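Local coordinates for putative cobalamin synthesis related protein (PDB 2NPN) that binds S-adenosylmethionine and is probably a methyltransferase of cobalamin biosynthesis, perhaps a precorrin-6A synthase (deacetylating), at residues Leu26-Leu35 with Arg98-Leu108; Gly58-Asp66 with Trp83-Thr94. All coordinates share one frame; numbering follows the deposited sequence.

Contact 1: residues Leu26-Leu35 with Arg98-Leu108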
loop_
_atom_site.group_PDB
_atom_site.type_symbol
_atom_site.label_atom_id
_atom_site.label_comp_id
_atom_site.label_asym_id
_atom_site.label_seq_id
_atom_site.Cartn_x
_atom_site.Cartn_y
_atom_site.Cartn_z
ATOM N N LEU A 26 -15.743 -8.137 2.664
ATOM C CA LEU A 26 -15.732 -8.570 1.271
ATOM C C LEU A 26 -16.977 -9.414 0.954
ATOM O O LEU A 26 -17.590 -9.267 -0.092
ATOM C CB LEU A 26 -14.464 -9.374 0.974
ATOM C CG LEU A 26 -13.170 -8.551 0.932
ATOM C CD1 LEU A 26 -11.965 -9.523 0.978
ATOM C CD2 LEU A 26 -13.142 -7.677 -0.322
ATOM N N ARG A 27 -17.294 -10.328 1.870
ATOM C CA ARG A 27 -18.426 -11.228 1.672
ATOM C C ARG A 27 -19.777 -10.558 1.733
ATOM O O ARG A 27 -20.720 -11.061 1.118
ATOM C CB ARG A 27 -18.388 -12.358 2.665
ATOM C CG ARG A 27 -17.197 -13.247 2.459
ATOM C CD ARG A 27 -17.309 -14.502 3.230
ATOM N NE ARG A 27 -18.271 -15.412 2.618
ATOM C CZ ARG A 27 -18.688 -16.553 3.162
ATOM N NH1 ARG A 27 -18.245 -16.937 4.352
ATOM N NH2 ARG A 27 -19.557 -17.304 2.533
ATOM N N HIS A 28 -19.869 -9.458 2.475
ATOM C CA HIS A 28 -21.109 -8.698 2.537
ATOM C C HIS A 28 -21.256 -7.594 1.469
ATOM O O HIS A 28 -22.364 -7.099 1.273
ATOM C CB HIS A 28 -21.287 -8.162 3.971
ATOM C CG HIS A 28 -21.549 -9.248 4.972
ATOM N ND1 HIS A 28 -22.816 -9.687 5.292
ATOM C CD2 HIS A 28 -20.699 -10.002 5.704
ATOM C CE1 HIS A 28 -22.723 -10.662 6.181
ATOM N NE2 HIS A 28 -21.451 -10.863 6.456
ATOM N N ALA A 29 -20.203 -7.275 0.735
ATOM C CA ALA A 29 -20.303 -6.246 -0.300
ATOM C C ALA A 29 -21.060 -6.764 -1.493
ATOM O O ALA A 29 -20.804 -7.856 -1.988
ATOM C CB ALA A 29 -18.953 -5.752 -0.742
ATOM N N GLN A 30 -21.987 -5.940 -1.947
ATOM C CA GLN A 30 -22.739 -6.189 -3.170
ATOM C C GLN A 30 -22.012 -5.683 -4.432
ATOM O O GLN A 30 -22.431 -5.992 -5.569
ATOM C CB GLN A 30 -24.090 -5.534 -3.053
ATOM C CG GLN A 30 -25.057 -6.359 -2.242
ATOM C CD GLN A 30 -25.827 -5.526 -1.233
ATOM O OE1 GLN A 30 -25.377 -4.449 -0.831
ATOM N NE2 GLN A 30 -26.969 -6.031 -0.798
ATOM N N ALA A 31 -20.980 -4.872 -4.228
ATOM C CA ALA A 31 -20.096 -4.402 -5.275
ATOM C C ALA A 31 -18.719 -4.157 -4.712
ATOM O O ALA A 31 -18.608 -3.793 -3.574
ATOM C CB ALA A 31 -20.607 -3.118 -5.911
ATOM N N ILE A 32 -17.708 -4.339 -5.560
ATOM C CA ILE A 32 -16.313 -4.158 -5.204
ATOM C C ILE A 32 -15.630 -3.225 -6.196
ATOM O O ILE A 32 -15.736 -3.402 -7.406
ATOM C CB ILE A 32 -15.550 -5.493 -5.122
ATOM C CG1 ILE A 32 -16.153 -6.395 -4.043
ATOM C CG2 ILE A 32 -14.076 -5.226 -4.770
ATOM C CD1 ILE A 32 -15.530 -7.791 -3.975
ATOM N N VAL A 33 -14.916 -2.235 -5.663
ATOM C CA VAL A 33 -14.214 -1.221 -6.479
ATOM C C VAL A 33 -12.737 -1.217 -6.057
ATOM O O VAL A 33 -12.379 -1.405 -4.883
ATOM C CB VAL A 33 -14.793 0.208 -6.275
ATOM C CG1 VAL A 33 -14.024 1.275 -7.122
ATOM C CG2 VAL A 33 -16.314 0.252 -6.587
ATOM N N ALA A 34 -11.865 -0.927 -7.012
ATOM C CA ALA A 34 -10.472 -0.702 -6.687
ATOM C C ALA A 34 -9.962 0.458 -7.527
ATOM O O ALA A 34 -10.171 0.477 -8.745
ATOM C CB ALA A 34 -9.678 -1.931 -6.960
ATOM N N LEU A 35 -9.329 1.436 -6.876
ATOM C CA LEU A 35 -8.762 2.579 -7.595
ATOM C C LEU A 35 -7.300 2.250 -7.852
ATOM O O LEU A 35 -6.551 1.993 -6.907
ATOM C CB LEU A 35 -8.919 3.855 -6.758
ATOM C CG LEU A 35 -10.366 4.175 -6.335
ATOM C CD1 LEU A 35 -10.447 5.371 -5.359
ATOM C CD2 LEU A 35 -11.276 4.420 -7.553
ATOM N N ARG A 98 -25.046 -0.429 -8.700
ATOM C CA ARG A 98 -24.675 -1.797 -8.322
ATOM C C ARG A 98 -25.020 -2.159 -6.906
ATOM O O ARG A 98 -24.782 -3.293 -6.484
ATOM C CB ARG A 98 -23.187 -2.075 -8.577
ATOM C CG ARG A 98 -22.780 -2.089 -10.002
ATOM C CD ARG A 98 -21.307 -2.392 -10.130
ATOM N NE ARG A 98 -20.942 -2.485 -11.528
ATOM C CZ ARG A 98 -19.896 -3.152 -12.010
ATOM N NH1 ARG A 98 -19.050 -3.798 -11.220
ATOM N NH2 ARG A 98 -19.696 -3.151 -13.328
ATOM N N THR A 99 -25.537 -1.203 -6.138
ATOM C CA THR A 99 -25.957 -1.491 -4.767
ATOM C C THR A 99 -27.281 -0.789 -4.511
ATOM O O THR A 99 -27.489 0.332 -4.960
ATOM C CB THR A 99 -24.898 -1.014 -3.746
ATOM O OG1 THR A 99 -24.791 0.409 -3.808
ATOM C CG2 THR A 99 -23.500 -1.627 -4.069
ATOM N N PRO A 100 -28.169 -1.428 -3.746
ATOM C CA PRO A 100 -29.420 -0.766 -3.355
ATOM C C PRO A 100 -29.146 0.330 -2.330
ATOM O O PRO A 100 -28.010 0.436 -1.803
ATOM C CB PRO A 100 -30.228 -1.896 -2.724
ATOM C CG PRO A 100 -29.250 -2.859 -2.253
ATOM C CD PRO A 100 -28.020 -2.749 -3.128
ATOM N N ASP A 101 -30.187 1.106 -2.030
ATOM C CA ASP A 101 -30.015 2.295 -1.208
ATOM C C ASP A 101 -29.541 2.004 0.224
ATOM O O ASP A 101 -28.999 2.897 0.864
ATOM C CB ASP A 101 -31.251 3.182 -1.205
ATOM C CG ASP A 101 -32.485 2.470 -0.732
ATOM O OD1 ASP A 101 -32.407 1.282 -0.332
ATOM O OD2 ASP A 101 -33.565 3.114 -0.778
ATOM N N ASP A 102 -29.733 0.762 0.693
ATOM C CA ASP A 102 -29.245 0.301 1.994
ATOM C C ASP A 102 -28.085 -0.693 1.860
ATOM O O ASP A 102 -27.743 -1.399 2.805
ATOM C CB ASP A 102 -30.380 -0.313 2.838
ATOM C CG ASP A 102 -31.056 -1.506 2.170
ATOM O OD1 ASP A 102 -30.761 -1.784 0.986
ATOM O OD2 ASP A 102 -31.941 -2.137 2.813
ATOM N N GLY A 103 -27.502 -0.745 0.682
ATOM C CA GLY A 103 -26.500 -1.771 0.348
ATOM C C GLY A 103 -25.098 -1.400 0.740
ATOM O O GLY A 103 -24.867 -0.357 1.363
ATOM N N ALA A 104 -24.162 -2.264 0.355
ATOM C CA ALA A 104 -22.768 -2.094 0.752
ATOM C C ALA A 104 -21.855 -2.252 -0.448
ATOM O O ALA A 104 -22.046 -3.149 -1.278
ATOM C CB ALA A 104 -22.404 -3.082 1.801
ATOM N N VAL A 105 -20.878 -1.361 -0.543
ATOM C CA VAL A 105 -19.792 -1.454 -1.519
ATOM C C VAL A 105 -18.468 -1.528 -0.770
ATOM O O VAL A 105 -18.335 -0.909 0.288
ATOM C CB VAL A 105 -19.794 -0.266 -2.515
ATOM C CG1 VAL A 105 -19.744 1.034 -1.839
ATOM C CG2 VAL A 105 -18.682 -0.354 -3.582
ATOM N N ALA A 106 -17.539 -2.315 -1.289
ATOM C CA ALA A 106 -16.193 -2.413 -0.730
ATOM C C ALA A 106 -15.187 -1.812 -1.719
ATOM O O ALA A 106 -15.170 -2.215 -2.900
ATOM C CB ALA A 106 -15.820 -3.901 -0.451
ATOM N N PHE A 107 -14.312 -0.919 -1.231
ATOM C CA PHE A 107 -13.132 -0.478 -1.969
ATOM C C PHE A 107 -11.922 -1.251 -1.447
ATOM O O PHE A 107 -11.723 -1.301 -0.227
ATOM C CB PHE A 107 -12.859 1.004 -1.773
ATOM C CG PHE A 107 -13.749 1.933 -2.558
ATOM C CD1 PHE A 107 -13.242 2.627 -3.653
ATOM C CD2 PHE A 107 -15.050 2.128 -2.182
ATOM C CE1 PHE A 107 -14.010 3.509 -4.366
ATOM C CE2 PHE A 107 -15.862 3.022 -2.884
ATOM C CZ PHE A 107 -15.333 3.726 -4.003
ATOM N N LEU A 108 -11.119 -1.817 -2.342
ATOM C CA LEU A 108 -9.953 -2.596 -1.936
ATOM C C LEU A 108 -8.734 -1.706 -1.966
ATOM O O LEU A 108 -8.500 -0.972 -2.957
ATOM C CB LEU A 108 -9.769 -3.789 -2.866
ATOM C CG LEU A 108 -11.000 -4.667 -3.044
ATOM C CD1 LEU A 108 -10.635 -5.834 -3.970
ATOM C CD2 LEU A 108 -11.542 -5.098 -1.703
HETATM O O HOH W 1 -24.539 -5.582 -7.970
HETATM O O HOH W 2 -18.635 -4.783 -8.408
HETATM O O HOH W 3 -9.385 1.477 -3.862
#
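Val33 CB lies over one face of the Phe107 ring, a CH-pi contact 4.0 Å from the ring centroid and offset toward the rim. Leu35 CD1 meets the same ring obliquely at CE1. The guanidinium of Arg98 has a water at its edge, in plane, which accepts from NH1 and from the backbone N of Ile32.

These groups flank two neighbouring parallel strands, 31-35 and 104-108, in the central sheet of the N-terminal part of a tetrapyrrole methylase. Ile32 pairs with Ala106 and Val33 with Phe107. Ala106 N gives a hydrogen bond to Ala31 O, Val33 N to Ala106 O (2.8 Å), and Leu108 N to Val33 O. CA-H...O contacts lie between them, such as Phe107 CA to Val33 O at 3.1 Å.

Val33, Val105 and Phe107 lie on one face of the sheet. With Val33 CG1 anti to the backbone N (chi1 179°), that methyl reaches Phe107 CE1 at 3.5 Å, while CG2 meets Val105 CG2. Helix 119-130 covers Phe107 on this side. Ile32, Ala106 and Leu108 lie on the other face. There Ile32 CG2 packs on Leu108 CG at 3.6 Å, and Ala29 CB meets Ala106 CB. Helix 42-55 touches Ile32 and Leu108.

Gln30 extends the pairing before strand 31-35 begins. Its N donates to Ala104 O. Its side chain, bent at chi2, turns back beside Pro100, and its OE1 accepts from Ala104 N at 2.8 Å, with the donor nearly along the C=O axis (171°).

Contact 2: residues Gly58-Asp66 with Trp83-Thr94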
loop_
_atom_site.group_PDB
_atom_site.type_symbol
_atom_site.label_atom_id
_atom_site.label_comp_id
_atom_site.label_asym_id
_atom_site.label_seq_id
_atom_site.Cartn_x
_atom_site.Cartn_y
_atom_site.Cartn_z
ATOM N N GLY A 58 -17.880 -14.643 -7.097
ATOM C CA GLY A 58 -19.086 -14.203 -7.751
ATOM C C GLY A 58 -19.322 -12.715 -7.626
ATOM O O GLY A 58 -20.448 -12.266 -7.834
ATOM N N THR A 59 -18.278 -11.944 -7.300
ATOM C CA THR A 59 -18.408 -10.497 -7.222
ATOM C C THR A 59 -17.315 -9.876 -8.074
ATOM O O THR A 59 -16.134 -9.990 -7.716
ATOM C CB THR A 59 -18.315 -9.980 -5.770
ATOM O OG1 THR A 59 -19.167 -10.765 -4.923
ATOM C CG2 THR A 59 -18.743 -8.518 -5.710
ATOM N N PRO A 60 -17.693 -9.258 -9.218
ATOM C CA PRO A 60 -16.655 -8.645 -10.065
ATOM C C PRO A 60 -15.973 -7.460 -9.405
ATOM O O PRO A 60 -16.593 -6.751 -8.621
ATOM C CB PRO A 60 -17.432 -8.164 -11.302
ATOM C CG PRO A 60 -18.834 -8.031 -10.852
ATOM C CD PRO A 60 -19.037 -9.079 -9.790
ATOM N N ILE A 61 -14.697 -7.264 -9.721
ATOM C CA ILE A 61 -13.981 -6.076 -9.262
ATOM C C ILE A 61 -14.093 -5.020 -10.344
ATOM O O ILE A 61 -13.717 -5.281 -11.523
ATOM C CB ILE A 61 -12.492 -6.368 -9.013
ATOM C CG1 ILE A 61 -12.314 -7.431 -7.919
ATOM C CG2 ILE A 61 -11.760 -5.065 -8.683
ATOM C CD1 ILE A 61 -10.838 -7.956 -7.788
ATOM N N TYR A 62 -14.618 -3.859 -9.963
ATOM C CA TYR A 62 -14.654 -2.646 -10.809
ATOM C C TYR A 62 -13.371 -1.851 -10.589
ATOM O O TYR A 62 -13.242 -1.120 -9.609
ATOM C CB TYR A 62 -15.897 -1.813 -10.461
ATOM C CG TYR A 62 -16.136 -0.582 -11.317
ATOM C CD1 TYR A 62 -16.663 -0.699 -12.600
ATOM C CD2 TYR A 62 -15.870 0.697 -10.820
ATOM C CE1 TYR A 62 -16.909 0.431 -13.389
ATOM C CE2 TYR A 62 -16.089 1.836 -11.605
ATOM C CZ TYR A 62 -16.613 1.692 -12.883
ATOM O OH TYR A 62 -16.856 2.818 -13.655
ATOM N N ALA A 63 -12.389 -2.037 -11.481
ATOM C CA ALA A 63 -11.090 -1.398 -11.317
ATOM C C ALA A 63 -11.068 -0.093 -12.108
ATOM O O ALA A 63 -11.286 -0.096 -13.324
ATOM C CB ALA A 63 -9.958 -2.322 -11.766
ATOM N N VAL A 64 -10.865 1.016 -11.406
ATOM C CA VAL A 64 -10.809 2.330 -12.032
ATOM C C VAL A 64 -9.363 2.753 -12.209
ATOM O O VAL A 64 -8.616 2.839 -11.215
ATOM C CB VAL A 64 -11.546 3.378 -11.190
ATOM C CG1 VAL A 64 -11.504 4.757 -11.878
ATOM C CG2 VAL A 64 -12.967 2.935 -10.949
ATOM N N THR A 65 -8.984 3.023 -13.462
ATOM C CA THR A 65 -7.613 3.397 -13.820
ATOM C C THR A 65 -7.607 4.790 -14.467
ATOM O O THR A 65 -8.625 5.254 -14.985
ATOM C CB THR A 65 -6.955 2.341 -14.772
ATOM O OG1 THR A 65 -7.498 1.038 -14.502
ATOM C CG2 THR A 65 -5.438 2.303 -14.567
ATOM N N ASP A 66 -6.454 5.448 -14.428
ATOM C CA ASP A 66 -6.326 6.831 -14.902
ATOM C C ASP A 66 -6.296 6.894 -16.428
ATOM O O ASP A 66 -6.189 5.860 -17.089
ATOM C CB ASP A 66 -5.057 7.478 -14.326
ATOM C CG ASP A 66 -4.951 7.319 -12.809
ATOM O OD1 ASP A 66 -5.986 7.081 -12.146
ATOM O OD2 ASP A 66 -3.823 7.426 -12.280
ATOM N N TRP A 83 -10.118 14.765 -14.956
ATOM C CA TRP A 83 -10.236 13.337 -14.633
ATOM C C TRP A 83 -10.847 13.114 -13.256
ATOM O O TRP A 83 -11.720 12.258 -13.101
ATOM C CB TRP A 83 -8.878 12.617 -14.736
ATOM C CG TRP A 83 -8.847 11.211 -14.118
ATOM C CD1 TRP A 83 -7.934 10.737 -13.224
ATOM C CD2 TRP A 83 -9.764 10.125 -14.364
ATOM N NE1 TRP A 83 -8.222 9.433 -12.891
ATOM C CE2 TRP A 83 -9.340 9.030 -13.575
ATOM C CE3 TRP A 83 -10.908 9.979 -15.160
ATOM C CZ2 TRP A 83 -10.010 7.797 -13.568
ATOM C CZ3 TRP A 83 -11.579 8.742 -15.155
ATOM C CH2 TRP A 83 -11.127 7.673 -14.358
ATOM N N HIS A 84 -10.419 13.876 -12.249
ATOM C CA HIS A 84 -10.983 13.691 -10.902
ATOM C C HIS A 84 -12.488 13.936 -10.837
ATOM O O HIS A 84 -13.196 13.203 -10.150
ATOM C CB HIS A 84 -10.254 14.561 -9.877
ATOM C CG HIS A 84 -8.832 14.148 -9.670
ATOM N ND1 HIS A 84 -7.928 14.901 -8.955
ATOM C CD2 HIS A 84 -8.158 13.057 -10.108
ATOM C CE1 HIS A 84 -6.759 14.282 -8.946
ATOM N NE2 HIS A 84 -6.878 13.155 -9.628
ATOM N N ALA A 85 -12.975 14.945 -11.558
ATOM C CA ALA A 85 -14.413 15.218 -11.620
ATOM C C ALA A 85 -15.141 14.079 -12.322
ATOM O O ALA A 85 -16.184 13.606 -11.854
ATOM C CB ALA A 85 -14.683 16.543 -12.342
ATOM N N GLU A 86 -14.591 13.630 -13.443
ATOM C CA GLU A 86 -15.199 12.532 -14.180
ATOM C C GLU A 86 -15.167 11.238 -13.367
ATOM O O GLU A 86 -16.143 10.498 -13.357
ATOM C CB GLU A 86 -14.483 12.298 -15.502
ATOM C CG GLU A 86 -15.005 11.067 -16.259
ATOM C CD GLU A 86 -16.523 11.030 -16.419
ATOM O OE1 GLU A 86 -17.088 11.989 -17.007
ATOM O OE2 GLU A 86 -17.140 10.020 -15.998
ATOM N N ARG A 87 -14.030 10.962 -12.731
ATOM C CA ARG A 87 -13.910 9.795 -11.841
ATOM C C ARG A 87 -14.950 9.848 -10.718
ATOM O O ARG A 87 -15.541 8.830 -10.376
ATOM C CB ARG A 87 -12.492 9.685 -11.267
ATOM C CG ARG A 87 -12.255 8.466 -10.387
ATOM C CD ARG A 87 -10.849 8.449 -9.854
ATOM N NE ARG A 87 -10.568 9.633 -9.039
ATOM C CZ ARG A 87 -9.355 10.013 -8.646
ATOM N NH1 ARG A 87 -8.278 9.313 -8.990
ATOM N NH2 ARG A 87 -9.216 11.092 -7.886
ATOM N N ALA A 88 -15.199 11.023 -10.163
ATOM C CA ALA A 88 -16.170 11.152 -9.075
ATOM C C ALA A 88 -17.571 10.768 -9.551
ATOM O O ALA A 88 -18.285 10.011 -8.884
ATOM C CB ALA A 88 -16.164 12.559 -8.517
ATOM N N HIS A 89 -17.942 11.264 -10.725
ATOM C CA HIS A 89 -19.252 10.984 -11.289
ATOM C C HIS A 89 -19.385 9.482 -11.580
ATOM O O HIS A 89 -20.432 8.884 -11.309
ATOM C CB HIS A 89 -19.473 11.821 -12.566
ATOM C CG HIS A 89 -20.819 11.628 -13.191
ATOM N ND1 HIS A 89 -21.984 11.558 -12.453
ATOM C CD2 HIS A 89 -21.185 11.481 -14.487
ATOM C CE1 HIS A 89 -23.009 11.379 -13.272
ATOM N NE2 HIS A 89 -22.551 11.333 -14.510
ATOM N N LEU A 90 -18.324 8.899 -12.135
ATOM C CA LEU A 90 -18.234 7.464 -12.472
ATOM C C LEU A 90 -18.433 6.574 -11.238
ATOM O O LEU A 90 -19.173 5.591 -11.239
ATOM C CB LEU A 90 -16.833 7.199 -13.019
ATOM C CG LEU A 90 -16.430 5.904 -13.716
ATOM C CD1 LEU A 90 -17.271 5.675 -14.974
ATOM C CD2 LEU A 90 -14.949 5.989 -14.099
ATOM N N LEU A 91 -17.720 6.920 -10.180
ATOM C CA LEU A 91 -17.788 6.154 -8.926
ATOM C C LEU A 91 -19.180 6.232 -8.307
ATOM O O LEU A 91 -19.736 5.223 -7.890
ATOM C CB LEU A 91 -16.741 6.625 -7.914
ATOM C CG LEU A 91 -15.271 6.259 -8.162
ATOM C CD1 LEU A 91 -14.374 6.969 -7.163
ATOM C CD2 LEU A 91 -15.087 4.757 -8.085
ATOM N N ALA A 92 -19.747 7.428 -8.261
ATOM C CA ALA A 92 -21.058 7.591 -7.647
ATOM C C ALA A 92 -22.126 6.861 -8.426
ATOM O O ALA A 92 -22.962 6.193 -7.831
ATOM C CB ALA A 92 -21.399 9.057 -7.483
ATOM N N SER A 93 -22.075 6.972 -9.751
ATOM C CA SER A 93 -23.043 6.297 -10.618
ATOM C C SER A 93 -22.930 4.782 -10.483
ATOM O O SER A 93 -23.936 4.080 -10.398
ATOM C CB SER A 93 -22.839 6.704 -12.077
ATOM O OG SER A 93 -22.931 8.106 -12.222
ATOM N N THR A 94 -21.693 4.288 -10.443
ATOM C CA THR A 94 -21.439 2.856 -10.346
ATOM C C THR A 94 -21.989 2.310 -9.029
ATOM O O THR A 94 -22.628 1.250 -8.994
ATOM C CB THR A 94 -19.950 2.530 -10.491
ATOM O OG1 THR A 94 -19.515 2.904 -11.810
ATOM C CG2 THR A 94 -19.696 1.049 -10.341
#
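Thr94 CG2 sits over the centre of the Tyr62 ring, 3.8 Å from its centroid and only 7° off the normal. This is a CH-pi contact. Leu90 comes to the same ring at its edge, near the ring plane, with CG 3.1 Å from Tyr62 OH. The hydroxyl thus lies beside both Leu90 and Thr94, and its distance to Thr94 OG1 is 3.2 Å.

Further along the strand, Val64 CG1 meets the edge of the Trp83 indole, 3.8 Å from CZ2. The same methyl touches Arg87 CG and Leu90 CD2. The other methyl, CG2, faces Leu91 CD2 at 4.0 Å. Asp66 crosses the indole at about a right angle, its carboxylate plane turned 61° from the ring. Its OD1 takes a weak, bent hydrogen bond from Trp83 NE1 at 3.3 Å.

Torsions and helix bonds place these groups. Tyr62 CG is anti to the backbone N (chi1 -176°), which carries the ring out over Thr94. Thr94 OG1 donates to Leu90 O at 2.8 Å, one turn back in the helix, and this bond probably helps hold the rotamer that leaves CG2 over the ring. Arg87 CB lies on one face of the indole.

The contact packs strand 61-64, at an edge of the parallel sheet, on helix 78-98. The 83-94 part of that helix runs nearly antiparallel to the strand. In the outer shell, Leu91 also reaches Val33 and Leu35 of the next strand, while Arg87 touches Ile122 of helix 119-130.

Apolar and CH-pi contacts therefore carry most of the join. The carboxylate of Asp66 adds a weak bond, and Arg87 NH1, 4.5 Å from its OD1, lies beyond salt-bridge range but may still stabilise its negative charge.

In the fold
The two contacts have centres about 12 Å apart and meet in one five-stranded parallel sheet. Along the chain the order is 26-35, 58-66, 83-94, 98-108, so contact 2 lies between the two segments of contact 1. Tyr62 N to Ile32 O and Val64 N to Ala34 O, both 2.8 Å, are probable hydrogen bonds that join the contacts. Strand 61-64, helix 78-98 and strand 104-109 make a beta-alpha-beta crossover that passes over strand 31-35, which lies between the two strands. The residues linking strand 61-64 to the helix are not modelled. Both contacts lie away from the annotated sites; Leu35 and Asp66 side chains are about 11 and 12 Å from bound S-adenosylmethionine.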